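Local coordinates for protein cysteine desulfurase (Stenotrophomonas maltophilia, PDB 6WCI) that probably removes sulfur from L-cysteine with the help of pyridoxal 5'-phosphate, giving L-alanine and passing the sulfur to a carrier, at residues H144-P149 / L187-H192; Y123-P128 / C237-I242; L31-L36 / A403-H408; Q55-V60 / A310-Q315; T96-R99 / R104-D107. All blocks are in the same frame, centred on the assembly; numbering follows the deposited sequence.

Contact 1. Residues H144-P149 / L187-H192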
# COMPACT_ATOMS: atom_id res chain seq x y z
N HIS B 144 17.24 0.09 -7.83
CA HIS B 144 16.60 -1.17 -8.19
C HIS B 144 15.14 -0.99 -8.57
O HIS B 144 14.62 -1.72 -9.42
CB HIS B 144 16.71 -2.17 -7.05
CG HIS B 144 18.11 -2.64 -6.82
ND1 HIS B 144 18.49 -3.32 -5.68
CD2 HIS B 144 19.22 -2.54 -7.59
CE1 HIS B 144 19.78 -3.61 -5.76
NE2 HIS B 144 20.25 -3.14 -6.91
N ALA B 145 14.45 -0.01 -7.95
CA ALA B 145 13.07 0.26 -8.33
C ALA B 145 12.94 0.57 -9.81
O ALA B 145 11.90 0.29 -10.41
CB ALA B 145 12.52 1.42 -7.51
N ASN B 146 13.97 1.16 -10.42
CA ASN B 146 13.91 1.49 -11.84
C ASN B 146 14.78 0.57 -12.68
O ASN B 146 15.20 0.94 -13.78
CB ASN B 146 14.31 2.95 -12.05
CG ASN B 146 13.53 3.60 -13.18
OD1 ASN B 146 12.52 3.06 -13.67
ND2 ASN B 146 13.99 4.77 -13.60
N ILE B 147 15.04 -0.65 -12.19
CA ILE B 147 15.79 -1.65 -12.94
C ILE B 147 14.98 -2.94 -12.99
O ILE B 147 14.66 -3.44 -14.07
CB ILE B 147 17.16 -1.92 -12.32
CG1 ILE B 147 18.03 -0.66 -12.36
CG2 ILE B 147 17.82 -3.11 -13.01
CD1 ILE B 147 19.35 -0.77 -11.59
N VAL B 148 14.67 -3.49 -11.82
CA VAL B 148 14.07 -4.82 -11.75
C VAL B 148 12.75 -4.92 -12.51
O VAL B 148 12.54 -5.93 -13.21
CB VAL B 148 13.95 -5.27 -10.29
CG1 VAL B 148 13.45 -6.70 -10.21
CG2 VAL B 148 15.30 -5.11 -9.59
N PRO B 149 11.81 -3.96 -12.43
CA PRO B 149 10.61 -4.08 -13.27
C PRO B 149 10.95 -4.26 -14.73
O PRO B 149 10.30 -5.07 -15.41
CB PRO B 149 9.87 -2.77 -13.01
CG PRO B 149 10.31 -2.38 -11.63
CD PRO B 149 11.77 -2.74 -11.60
N LEU B 187 12.14 2.73 -24.64
CA LEU B 187 11.89 3.24 -23.29
C LEU B 187 13.22 3.55 -22.60
O LEU B 187 14.21 2.83 -22.77
CB LEU B 187 11.08 2.25 -22.45
CG LEU B 187 10.53 2.74 -21.10
CD1 LEU B 187 9.13 2.15 -20.79
CD2 LEU B 187 11.47 2.48 -19.92
N LEU B 188 13.22 4.62 -21.81
CA LEU B 188 14.40 5.07 -21.06
C LEU B 188 14.02 5.23 -19.60
O LEU B 188 13.11 5.99 -19.27
CB LEU B 188 14.94 6.40 -21.61
CG LEU B 188 15.98 7.13 -20.75
CD1 LEU B 188 17.27 6.34 -20.64
CD2 LEU B 188 16.23 8.51 -21.32
N ALA B 189 14.72 4.51 -18.72
CA ALA B 189 14.54 4.61 -17.28
C ALA B 189 15.67 5.46 -16.72
O ALA B 189 16.82 5.01 -16.65
CB ALA B 189 14.50 3.23 -16.62
N VAL B 190 15.34 6.67 -16.30
CA VAL B 190 16.35 7.65 -15.88
C VAL B 190 15.90 8.29 -14.57
O VAL B 190 14.76 8.75 -14.45
CB VAL B 190 16.59 8.71 -16.97
CG1 VAL B 190 15.26 9.32 -17.45
CG2 VAL B 190 17.54 9.79 -16.47
N THR B 191 16.80 8.32 -13.59
CA THR B 191 16.47 8.93 -12.32
C THR B 191 16.61 10.45 -12.39
O THR B 191 17.43 10.99 -13.14
CB THR B 191 17.35 8.38 -11.20
OG1 THR B 191 16.86 8.88 -9.95
CG2 THR B 191 18.79 8.82 -11.36
N HIS B 192 15.77 11.14 -11.62
CA HIS B 192 15.89 12.58 -11.52
C HIS B 192 17.03 12.93 -10.58
O HIS B 192 17.89 13.77 -10.91
CB HIS B 192 14.58 13.20 -11.05
CG HIS B 192 14.51 14.69 -11.20
ND1 HIS B 192 13.36 15.40 -11.00
CD2 HIS B 192 15.47 15.59 -11.52
CE1 HIS B 192 13.59 16.68 -11.20
NE2 HIS B 192 14.87 16.83 -11.52
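The flat carboxamide of Asn146 meets the methyl of Ala189 through one of its faces, and its two polar atoms are each taken up by hydrogen bonds. CB of Ala189 stands over the plane, displaced toward the gap between the oxygen and the nitrogen, at 3.4 Å from ND2 of Asn146. The oxygen OD1 of Asn146 is almost as near to that methyl, at 3.6 Å. ND2 donates to OE1 of Glu142 and OD1 accepts from NE1 of Trp150, which together fix the rotation of the amide and identify its N and O ends. These bonds satisfy a buried polar group, while the small Ala189 lets the amide come close to the strand. ND2 also lies 3.6 Å from the backbone N of Val190, a van der Waals neighbour rather than a hydrogen bond. The link to the strand is instead carried by Glu142, whose other oxygen, OE2, receives the N-H of Thr191. Asn146 reaches across with CG turned well away from a fully anti position relative to the backbone N (chi1 -145°). Behind it the carbonyl O of His144 is shared by Ile147 N and Val148 N, both at 3.0 Å, just where Ile147 occupies the N-cap of helix 148-157. Strand 185-191 runs between strands 135-139 and 216-220 in the mostly parallel sheet characteristic of the large domain of fold-type I pyridoxal-phosphate enzymes. Residues 144-149 touch helix 114-126, Ala145 on Thr115 and the Asn146 side chain on Ile118, and through Asn146 reach Ala189 of the strand.

Contact 2. Residues Y123-P128 / C237-I242; sequences YSWALP and CDFYAI
An edge-to-face (T-shaped) aromatic pair joins helix 114-126 to strand 239-243 of the large seven-stranded sheet. Phe239 supplies the edge and Trp125 the face: CZ of Phe239 comes in above the indole plane, displaced toward its rim, and is 4.0 Å from CE3 of Trp125. The same CZ is 4.1 Å from CD2 of Trp125, so a single corner of the phenyl ring does nearly all the touching. The centroid of the five-membered ring lies 5.6 Å from that of the phenyl ring, and the planes are inclined at 66°. Such a meeting sets the slightly positive C-H rim of one ring against the electron-rich face of the other. With CG of Trp125 anti to the backbone N (chi1 175°), the indole is carried off the helix toward the sheet; the helix is locally widened there by a pi-type turn. A broad indole suits this place, for it spans the gap between backbones whose nearest CA atoms, those of Trp125 and Phe239, are 10.3 Å apart. His262 completes the aromatic group, meeting Trp125 edge to face and lying at a small angle to Phe239. Its NE2 is bonded to OD1 of Asp238, which also forms a salt bridge with Arg211, so Asp238 helps hold the imidazole in place. Arg129 adds a cation-pi contact to the indole. This is helix-on-sheet packing, as expected of the alpha/beta core in the class-V aminotransferase family, a branch of the fold-type I enzymes.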
# COMPACT_ATOMS: atom_id res chain seq x y z
N TYR B 123 4.05 -3.12 -16.13
CA TYR B 123 3.03 -4.12 -16.44
C TYR B 123 1.99 -3.61 -17.43
O TYR B 123 1.52 -4.38 -18.27
CB TYR B 123 2.34 -4.57 -15.15
CG TYR B 123 3.03 -5.72 -14.43
CD1 TYR B 123 4.08 -5.49 -13.54
CD2 TYR B 123 2.61 -7.04 -14.63
CE1 TYR B 123 4.70 -6.54 -12.87
CE2 TYR B 123 3.23 -8.09 -13.97
CZ TYR B 123 4.26 -7.84 -13.09
OH TYR B 123 4.87 -8.89 -12.43
N SER B 124 1.59 -2.34 -17.34
CA SER B 124 0.48 -1.88 -18.16
C SER B 124 0.90 -1.05 -19.38
O SER B 124 0.11 -0.93 -20.32
CB SER B 124 -0.52 -1.08 -17.32
OG SER B 124 -1.28 -1.95 -16.49
N TRP B 125 2.11 -0.50 -19.40
CA TRP B 125 2.62 0.13 -20.61
C TRP B 125 3.53 -0.80 -21.40
O TRP B 125 3.24 -1.12 -22.56
CB TRP B 125 3.38 1.43 -20.30
CG TRP B 125 3.99 2.00 -21.55
CD1 TRP B 125 5.24 1.76 -22.04
CD2 TRP B 125 3.34 2.85 -22.49
NE1 TRP B 125 5.41 2.42 -23.24
CE2 TRP B 125 4.26 3.10 -23.53
CE3 TRP B 125 2.07 3.44 -22.56
CZ2 TRP B 125 3.96 3.92 -24.62
CZ3 TRP B 125 1.77 4.24 -23.64
CH2 TRP B 125 2.71 4.48 -24.66
N ALA B 126 4.62 -1.27 -20.78
CA ALA B 126 5.67 -1.98 -21.52
C ALA B 126 5.27 -3.42 -21.82
O ALA B 126 5.42 -3.88 -22.96
CB ALA B 126 6.99 -1.95 -20.74
N LEU B 127 4.75 -4.14 -20.83
CA LEU B 127 4.42 -5.55 -21.05
C LEU B 127 3.50 -5.78 -22.24
O LEU B 127 3.82 -6.65 -23.07
CB LEU B 127 3.84 -6.15 -19.76
CG LEU B 127 4.28 -7.56 -19.39
CD1 LEU B 127 5.77 -7.73 -19.61
CD2 LEU B 127 3.91 -7.84 -17.94
N PRO B 128 2.41 -5.03 -22.43
CA PRO B 128 1.59 -5.26 -23.63
C PRO B 128 2.17 -4.70 -24.92
O PRO B 128 1.63 -5.00 -25.99
CB PRO B 128 0.26 -4.55 -23.29
CG PRO B 128 0.29 -4.32 -21.78
CD PRO B 128 1.74 -4.09 -21.51
N CYS B 237 8.27 14.59 -19.56
CA CYS B 237 8.43 13.15 -19.53
C CYS B 237 7.08 12.48 -19.77
O CYS B 237 6.03 13.13 -19.76
CB CYS B 237 9.04 12.70 -18.20
SG CYS B 237 8.09 13.19 -16.71
N ASP B 238 7.10 11.16 -19.99
CA ASP B 238 5.86 10.40 -20.13
C ASP B 238 5.31 9.88 -18.80
O ASP B 238 4.09 9.69 -18.68
CB ASP B 238 6.08 9.21 -21.07
CG ASP B 238 6.49 9.65 -22.46
OD1 ASP B 238 5.61 10.12 -23.21
OD2 ASP B 238 7.71 9.56 -22.76
N PHE B 239 6.17 9.62 -17.83
CA PHE B 239 5.80 9.04 -16.54
C PHE B 239 6.77 9.55 -15.48
O PHE B 239 7.98 9.52 -15.72
CB PHE B 239 5.90 7.51 -16.53
CG PHE B 239 5.00 6.82 -17.52
CD1 PHE B 239 3.70 6.48 -17.18
CD2 PHE B 239 5.48 6.47 -18.76
CE1 PHE B 239 2.88 5.82 -18.09
CE2 PHE B 239 4.68 5.81 -19.67
CZ PHE B 239 3.37 5.48 -19.34
N TYR B 240 6.26 9.92 -14.30
CA TYR B 240 7.08 10.42 -13.20
C TYR B 240 6.58 9.82 -11.89
O TYR B 240 5.39 9.91 -11.58
CB TYR B 240 7.03 11.95 -13.15
CG TYR B 240 8.07 12.62 -12.27
CD1 TYR B 240 7.88 12.77 -10.91
CD2 TYR B 240 9.24 13.14 -12.82
CE1 TYR B 240 8.83 13.41 -10.10
CE2 TYR B 240 10.19 13.78 -12.04
CZ TYR B 240 9.99 13.91 -10.68
OH TYR B 240 10.95 14.54 -9.92
N ALA B 241 7.49 9.18 -11.14
CA ALA B 241 7.16 8.42 -9.94
C ALA B 241 7.78 9.06 -8.69
O ALA B 241 8.96 9.41 -8.69
CB ALA B 241 7.65 6.98 -10.07
N ILE B 242 7.00 9.17 -7.61
CA ILE B 242 7.49 9.69 -6.34
C ILE B 242 7.07 8.76 -5.22
O ILE B 242 6.21 7.89 -5.39
CB ILE B 242 6.99 11.12 -6.05
CG1 ILE B 242 5.47 11.14 -5.98
CG2 ILE B 242 7.50 12.10 -7.11
CD1 ILE B 242 4.87 12.43 -5.43

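Contact 3. Residues L31-L36 / A403-H408. With SO4 (sulfate ion), chain E.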
# COMPACT_ATOMS: atom_id res chain seq x y z
N LEU B 31 11.82 22.48 14.90
CA LEU B 31 11.04 22.13 16.09
C LEU B 31 9.72 21.45 15.74
O LEU B 31 9.08 20.87 16.62
CB LEU B 31 10.76 23.37 16.93
CG LEU B 31 11.99 24.13 17.44
CD1 LEU B 31 11.56 25.30 18.31
CD2 LEU B 31 12.92 23.21 18.21
N ASP B 32 9.30 21.51 14.47
CA ASP B 32 8.10 20.81 14.04
C ASP B 32 8.26 19.30 14.03
O ASP B 32 7.26 18.60 13.90
CB ASP B 32 7.69 21.26 12.64
CG ASP B 32 6.96 22.58 12.65
OD1 ASP B 32 6.35 22.90 13.69
OD2 ASP B 32 7.01 23.29 11.63
N PHE B 33 9.49 18.80 14.15
CA PHE B 33 9.79 17.38 13.97
C PHE B 33 10.09 16.75 15.33
O PHE B 33 11.23 16.79 15.79
CB PHE B 33 10.97 17.21 13.02
CG PHE B 33 10.68 17.67 11.61
CD1 PHE B 33 10.74 19.02 11.27
CD2 PHE B 33 10.34 16.75 10.62
CE1 PHE B 33 10.46 19.44 9.97
CE2 PHE B 33 10.07 17.16 9.31
CZ PHE B 33 10.13 18.50 8.98
N PRO B 34 9.10 16.15 16.00
CA PRO B 34 9.30 15.76 17.40
C PRO B 34 10.34 14.67 17.60
O PRO B 34 10.97 14.64 18.66
CB PRO B 34 7.90 15.31 17.85
CG PRO B 34 7.21 14.89 16.58
CD PRO B 34 7.74 15.82 15.52
N LEU B 35 10.58 13.81 16.60
CA LEU B 35 11.52 12.70 16.79
C LEU B 35 12.95 13.19 17.01
O LEU B 35 13.71 12.56 17.76
CB LEU B 35 11.46 11.75 15.60
CG LEU B 35 12.40 10.53 15.58
CD1 LEU B 35 11.73 9.37 14.88
CD2 LEU B 35 13.77 10.83 14.92
N LEU B 36 13.34 14.29 16.35
CA LEU B 36 14.69 14.81 16.48
C LEU B 36 15.08 15.14 17.92
O LEU B 36 16.26 15.37 18.18
CB LEU B 36 14.86 16.05 15.58
CG LEU B 36 14.45 15.83 14.11
CD1 LEU B 36 14.58 17.10 13.28
CD2 LEU B 36 15.25 14.71 13.48
N ALA B 403 18.81 16.63 5.43
CA ALA B 403 17.52 17.25 5.17
C ALA B 403 17.52 18.66 5.74
O ALA B 403 18.40 19.03 6.52
CB ALA B 403 16.37 16.43 5.76
N PHE B 404 16.52 19.45 5.33
CA PHE B 404 16.49 20.85 5.72
C PHE B 404 16.42 21.03 7.23
O PHE B 404 16.90 22.05 7.75
CB PHE B 404 15.31 21.55 5.04
CG PHE B 404 13.97 20.93 5.35
CD1 PHE B 404 13.27 21.29 6.50
CD2 PHE B 404 13.42 19.98 4.50
CE1 PHE B 404 12.04 20.71 6.79
CE2 PHE B 404 12.19 19.40 4.79
CZ PHE B 404 11.51 19.76 5.93
N TYR B 405 15.84 20.07 7.96
CA TYR B 405 15.75 20.15 9.41
C TYR B 405 17.04 19.73 10.12
O TYR B 405 17.11 19.81 11.35
CB TYR B 405 14.58 19.30 9.94
CG TYR B 405 14.48 17.91 9.35
CD1 TYR B 405 15.35 16.91 9.74
CD2 TYR B 405 13.48 17.59 8.43
CE1 TYR B 405 15.27 15.63 9.20
CE2 TYR B 405 13.38 16.33 7.88
CZ TYR B 405 14.27 15.34 8.27
OH TYR B 405 14.17 14.07 7.72
N ASN B 406 18.05 19.28 9.39
CA ASN B 406 19.37 19.16 10.00
C ASN B 406 19.98 20.55 10.16
O ASN B 406 19.50 21.54 9.61
CB ASN B 406 20.28 18.27 9.15
CG ASN B 406 19.82 16.83 9.13
OD1 ASN B 406 19.56 16.26 8.07
ND2 ASN B 406 19.73 16.22 10.32
N THR B 407 21.06 20.62 10.94
CA THR B 407 21.67 21.89 11.29
C THR B 407 23.17 21.86 11.02
O THR B 407 23.79 20.80 10.88
CB THR B 407 21.45 22.24 12.77
OG1 THR B 407 22.20 21.33 13.59
CG2 THR B 407 19.97 22.13 13.13
N HIS B 408 23.76 23.06 10.94
CA HIS B 408 25.21 23.18 10.80
C HIS B 408 25.92 22.66 12.04
O HIS B 408 27.01 22.08 11.93
CB HIS B 408 25.59 24.63 10.53
CG HIS B 408 25.13 25.13 9.20
ND1 HIS B 408 25.66 24.67 8.01
CD2 HIS B 408 24.18 26.04 8.86
CE1 HIS B 408 25.06 25.26 7.00
NE2 HIS B 408 24.16 26.10 7.49
S SO4 E . 21.62 26.14 11.73
O1 SO4 E . 20.29 26.00 12.31
O2 SO4 E . 21.86 25.07 10.77
O3 SO4 E . 22.64 26.04 12.79
O4 SO4 E . 21.68 27.43 11.05
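An aromatic cluster of Phe33, Phe404 and Tyr405 pins the N-terminal arm of the chain to a type I beta turn, Ala403 to Asn406, near the C-terminus. CD2 of Tyr405 lies over one face of the Phe33 ring, 3.5 Å from CZ of Phe33, with the two rings inclined at 42°. On the same side of the Phe33 plane, but out beyond the rim of the ring, CZ of Phe404 comes to 3.6 Å from CZ of Phe33; both pairings are oblique. Leu36 adds an aliphatic branch, its CD1 sitting 3.6 Å from CD1 of Tyr405. Tyr405 can gather these partners because its CG lies between the backbone N and the carbonyl carbon (chi1 47°), which folds the ring back over its own turn until the Ala403 methyl rests on one face. Aromatic residues suit this buried seam, and the tyrosine can also place a polar end there: its hydroxyl bonds to Asn50 OD1 and Gln55 N. The turn is closed by Asn406 N to Ala403 O at 2.9 Å, and doubly so by the side chain of Asn406, whose OD1 takes the N-H of Ala403 at 2.8 Å on a lone pair in the carbonyl plane, with a nearly straight 170° angle. Beyond it Thr407 caps helix 408-422 by binding Glu410 N. A sulfate, probably from the crystallisation liquor, accepts the N-H of His408 through O2 at 2.8 Å and is also held by Arg324. Packing of an N-terminal arm against C-terminal elements is characteristic of the small domain in fold-type I enzymes, which both chain ends help to build.

Contact 4. Residues Q55-V60 / A310-Q315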
# COMPACT_ATOMS: atom_id res chain seq x y z
N GLN B 55 11.98 12.09 8.14
CA GLN B 55 11.23 12.22 9.38
C GLN B 55 10.01 13.10 9.15
O GLN B 55 9.91 13.81 8.14
CB GLN B 55 12.12 12.80 10.49
CG GLN B 55 13.34 11.95 10.81
CD GLN B 55 12.98 10.52 11.16
OE1 GLN B 55 11.91 10.25 11.68
NE2 GLN B 55 13.88 9.60 10.84
N LYS B 56 9.08 13.06 10.11
CA LYS B 56 7.79 13.65 9.81
C LYS B 56 7.53 14.88 10.66
O LYS B 56 7.90 14.90 11.84
CB LYS B 56 6.64 12.65 10.04
CG LYS B 56 6.95 11.19 9.65
CD LYS B 56 7.36 11.04 8.21
CE LYS B 56 7.68 9.59 7.93
NZ LYS B 56 8.26 9.35 6.58
N PRO B 57 6.92 15.92 10.09
CA PRO B 57 6.48 17.05 10.91
C PRO B 57 5.22 16.70 11.69
O PRO B 57 4.46 15.80 11.33
CB PRO B 57 6.20 18.15 9.88
CG PRO B 57 5.89 17.41 8.62
CD PRO B 57 6.70 16.14 8.65
N VAL B 58 5.02 17.43 12.78
CA VAL B 58 3.92 17.12 13.68
C VAL B 58 2.57 17.32 13.00
O VAL B 58 1.57 16.70 13.38
CB VAL B 58 4.05 17.95 14.96
CG1 VAL B 58 3.56 19.38 14.74
CG2 VAL B 58 3.31 17.27 16.08
N GLN B 59 2.51 18.18 11.97
CA GLN B 59 1.27 18.36 11.21
C GLN B 59 0.87 17.07 10.50
O GLN B 59 -0.32 16.75 10.39
CB GLN B 59 1.45 19.50 10.20
CG GLN B 59 1.66 20.88 10.81
CD GLN B 59 3.10 21.16 11.24
OE1 GLN B 59 3.96 20.28 11.24
NE2 GLN B 59 3.37 22.41 11.61
N VAL B 60 1.86 16.32 10.00
CA VAL B 60 1.58 15.06 9.31
C VAL B 60 1.20 13.98 10.31
O VAL B 60 0.22 13.25 10.12
CB VAL B 60 2.80 14.63 8.48
CG1 VAL B 60 2.64 13.19 8.02
CG2 VAL B 60 2.99 15.57 7.31
N ALA B 310 2.73 17.39 1.63
CA ALA B 310 2.86 18.21 0.44
C ALA B 310 2.57 19.68 0.75
O ALA B 310 3.31 20.57 0.32
CB ALA B 310 1.92 17.70 -0.66
N ASP B 311 1.52 19.94 1.53
CA ASP B 311 1.20 21.32 1.88
C ASP B 311 2.26 21.92 2.78
O ASP B 311 2.59 23.11 2.66
CB ASP B 311 -0.17 21.38 2.54
CG ASP B 311 -0.56 22.79 2.92
OD1 ASP B 311 -0.77 23.62 2.01
OD2 ASP B 311 -0.64 23.09 4.13
N TYR B 312 2.85 21.11 3.66
CA TYR B 312 3.92 21.61 4.52
C TYR B 312 5.12 22.06 3.69
O TYR B 312 5.69 23.12 3.94
CB TYR B 312 4.32 20.54 5.54
CG TYR B 312 5.32 20.99 6.59
CD1 TYR B 312 4.89 21.50 7.81
CD2 TYR B 312 6.69 20.88 6.36
CE1 TYR B 312 5.81 21.91 8.79
CE2 TYR B 312 7.61 21.29 7.33
CZ TYR B 312 7.17 21.80 8.54
OH TYR B 312 8.09 22.19 9.48
N LEU B 313 5.49 21.26 2.69
CA LEU B 313 6.64 21.61 1.85
C LEU B 313 6.33 22.79 0.93
O LEU B 313 7.19 23.64 0.69
CB LEU B 313 7.09 20.40 1.05
CG LEU B 313 7.73 19.27 1.87
CD1 LEU B 313 7.98 18.04 1.02
CD2 LEU B 313 9.02 19.77 2.49
N GLN B 314 5.11 22.85 0.40
CA GLN B 314 4.75 24.03 -0.38
C GLN B 314 4.73 25.28 0.49
O GLN B 314 5.10 26.37 0.02
CB GLN B 314 3.40 23.82 -1.07
CG GLN B 314 3.48 22.95 -2.31
CD GLN B 314 2.15 22.81 -3.04
OE1 GLN B 314 1.91 23.47 -4.05
NE2 GLN B 314 1.27 21.93 -2.53
N GLN B 315 4.33 25.15 1.76
CA GLN B 315 4.32 26.31 2.65
C GLN B 315 5.73 26.81 2.94
O GLN B 315 5.97 28.02 2.96
CB GLN B 315 3.62 25.96 3.97
CG GLN B 315 2.10 25.86 3.87
CD GLN B 315 1.46 27.16 3.47
OE1 GLN B 315 0.91 27.28 2.37
NE2 GLN B 315 1.53 28.16 4.35
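The apolar part of this contact is a CH-pi interaction in which Pro57 sits squarely on a face of the Tyr312 ring. CB of Pro57 is 4.0 Å from the centroid of that ring and only 13° off its normal, with the closest atom pair Pro57 CB to Tyr312 CE1 at 3.9 Å. The pyrrolidine offers the C-H of CB to the electron-rich face, and the proline occupies the N-cap position just ahead of helix 58-70, its rigid ring placing CB over the tyrosine. Tyr312 meets it by holding CG anti to the backbone N, which carries the ring from helix 300-316 toward Pro57. The second kind of contact is van der Waals between an amide and the ring rim. The Gln59 chain bends at chi2 (82°) so that OE1 comes to 3.5 Å from CE1 of Tyr312, the amide turned 55° from the ring plane and its NE2 lying near that plane at the edge. No hydrogen bond forms between these two side chains. The polar end of Tyr312 is instead anchored by its hydroxyl, hydrogen-bonded to OD2 of Asp32, which helps fix how the ring lies. In the backbone, Val60 N bonds to Pro57 O at 3.0 Å, opening the first turn of the helix, and Asp32 O receives the N-H of Val58. The contact therefore ties the start of helix 58-70 to helix 300-316, whose Leu313 and Gln314 rest on helix 81-101, while Lys56 and Val58 pack against Tyr68 and Arg69 of the second subunit.

Contact 5. Residues T96-R99 / R104-D107; sequences TLAR and RPSD
Arg104 meets Ala98 through its main chain, its carbonyl C lying 4.0 Å from the CB methyl of Ala98, while its side chain points away from the helix; the residue also touches a crystal neighbour. This suits a long charged residue at an exposed loop: only its backbone has to fit against the helix. Pro105 carries the packing. The methyl of Ala98 stands over one face of the pyrrolidine ring, 3.6 Å from the N of Pro105, 3.8 Å from its CB and 3.9 Å from its CD, so it presses on the ring as a whole rather than on one corner. A small alanine lets the loop lie close to helix 81-101, with the CA atoms of Ala98 and Pro105 only 5.0 Å apart, and the proline, fixed in its phi, stiffens the bend. Here the chain makes the helix-to-strand connection of an alpha/beta fold, turning back along the helix it has just left before entering strand 108-111, an outer strand of the seven-stranded sheet. Leu108 at the start of that strand touches the same Ala98. With Pro105, Ser106 forms a short 3-10 segment; its side chain points away from the helix and packs on Arg260. Asp107 follows, its N donating to the carbonyl O of Arg104 at 3.1 Å, while OD1 of Asp107 makes a long, weak ion pair with Arg260.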
# COMPACT_ATOMS: atom_id res chain seq x y z
N THR B 96 -3.79 18.40 -3.36
CA THR B 96 -2.64 19.07 -2.78
C THR B 96 -1.34 18.52 -3.34
O THR B 96 -0.40 19.28 -3.59
CB THR B 96 -2.65 18.92 -1.27
OG1 THR B 96 -3.84 19.50 -0.74
CG2 THR B 96 -1.43 19.63 -0.66
N LEU B 97 -1.26 17.20 -3.51
CA LEU B 97 -0.07 16.62 -4.12
C LEU B 97 0.07 17.08 -5.56
O LEU B 97 1.17 17.41 -6.02
CB LEU B 97 -0.13 15.10 -4.03
CG LEU B 97 1.16 14.32 -4.32
CD1 LEU B 97 2.34 14.84 -3.47
CD2 LEU B 97 0.93 12.83 -4.09
N ALA B 98 -1.05 17.16 -6.28
CA ALA B 98 -1.01 17.58 -7.68
C ALA B 98 -0.46 18.99 -7.82
O ALA B 98 0.33 19.27 -8.73
CB ALA B 98 -2.41 17.48 -8.29
N ARG B 99 -0.87 19.90 -6.93
CA ARG B 99 -0.33 21.26 -6.95
C ARG B 99 1.15 21.26 -6.61
O ARG B 99 1.93 22.03 -7.19
CB ARG B 99 -1.11 22.15 -5.98
N ARG B 104 -2.17 17.99 -13.13
CA ARG B 104 -3.58 17.87 -12.82
C ARG B 104 -3.82 16.63 -11.97
O ARG B 104 -3.19 15.59 -12.18
CB ARG B 104 -4.43 17.81 -14.09
CG ARG B 104 -4.27 19.05 -14.96
CD ARG B 104 -5.26 19.05 -16.11
NE ARG B 104 -6.63 18.89 -15.64
CZ ARG B 104 -7.71 19.15 -16.38
NH1 ARG B 104 -8.93 18.97 -15.87
NH2 ARG B 104 -7.57 19.59 -17.62
N PRO B 105 -4.70 16.72 -10.97
CA PRO B 105 -4.94 15.55 -10.11
C PRO B 105 -5.56 14.38 -10.86
O PRO B 105 -5.35 13.23 -10.47
CB PRO B 105 -5.87 16.10 -9.02
CG PRO B 105 -6.49 17.32 -9.61
CD PRO B 105 -5.50 17.89 -10.57
N SER B 106 -6.29 14.66 -11.94
CA SER B 106 -6.87 13.59 -12.75
C SER B 106 -5.82 12.70 -13.39
O SER B 106 -6.12 11.56 -13.76
CB SER B 106 -7.76 14.21 -13.84
OG SER B 106 -8.80 13.34 -14.20
N ASP B 107 -4.58 13.19 -13.55
CA ASP B 107 -3.50 12.43 -14.14
C ASP B 107 -2.53 11.87 -13.10
O ASP B 107 -1.43 11.46 -13.45
CB ASP B 107 -2.72 13.29 -15.14
CG ASP B 107 -3.62 13.92 -16.19
OD1 ASP B 107 -4.72 13.38 -16.46
OD2 ASP B 107 -3.20 14.95 -16.77

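Along the chain contact 5 closes first, a local turn after helix 81-101, and contact 1 follows; contact 2 spans contact 1, contact 4 spans contacts 1, 2 and 5, and contact 3 encloses all the others. Contacts 1 and 2, with centres about 10 Å apart, share the seven-stranded sheet and are joined by a hydrogen bond between His192 ND1 and Tyr240 OH. Contacts 3 and 4, about 12 Å apart between centres, meet through Asp32, Val58 and Tyr312. Contact 5 lies between these groups, touching contact 2 through Leu97 and Ile242 and contact 4 through Thr96 and Gln314. Packing thus runs from the sheet to the joined chain ends.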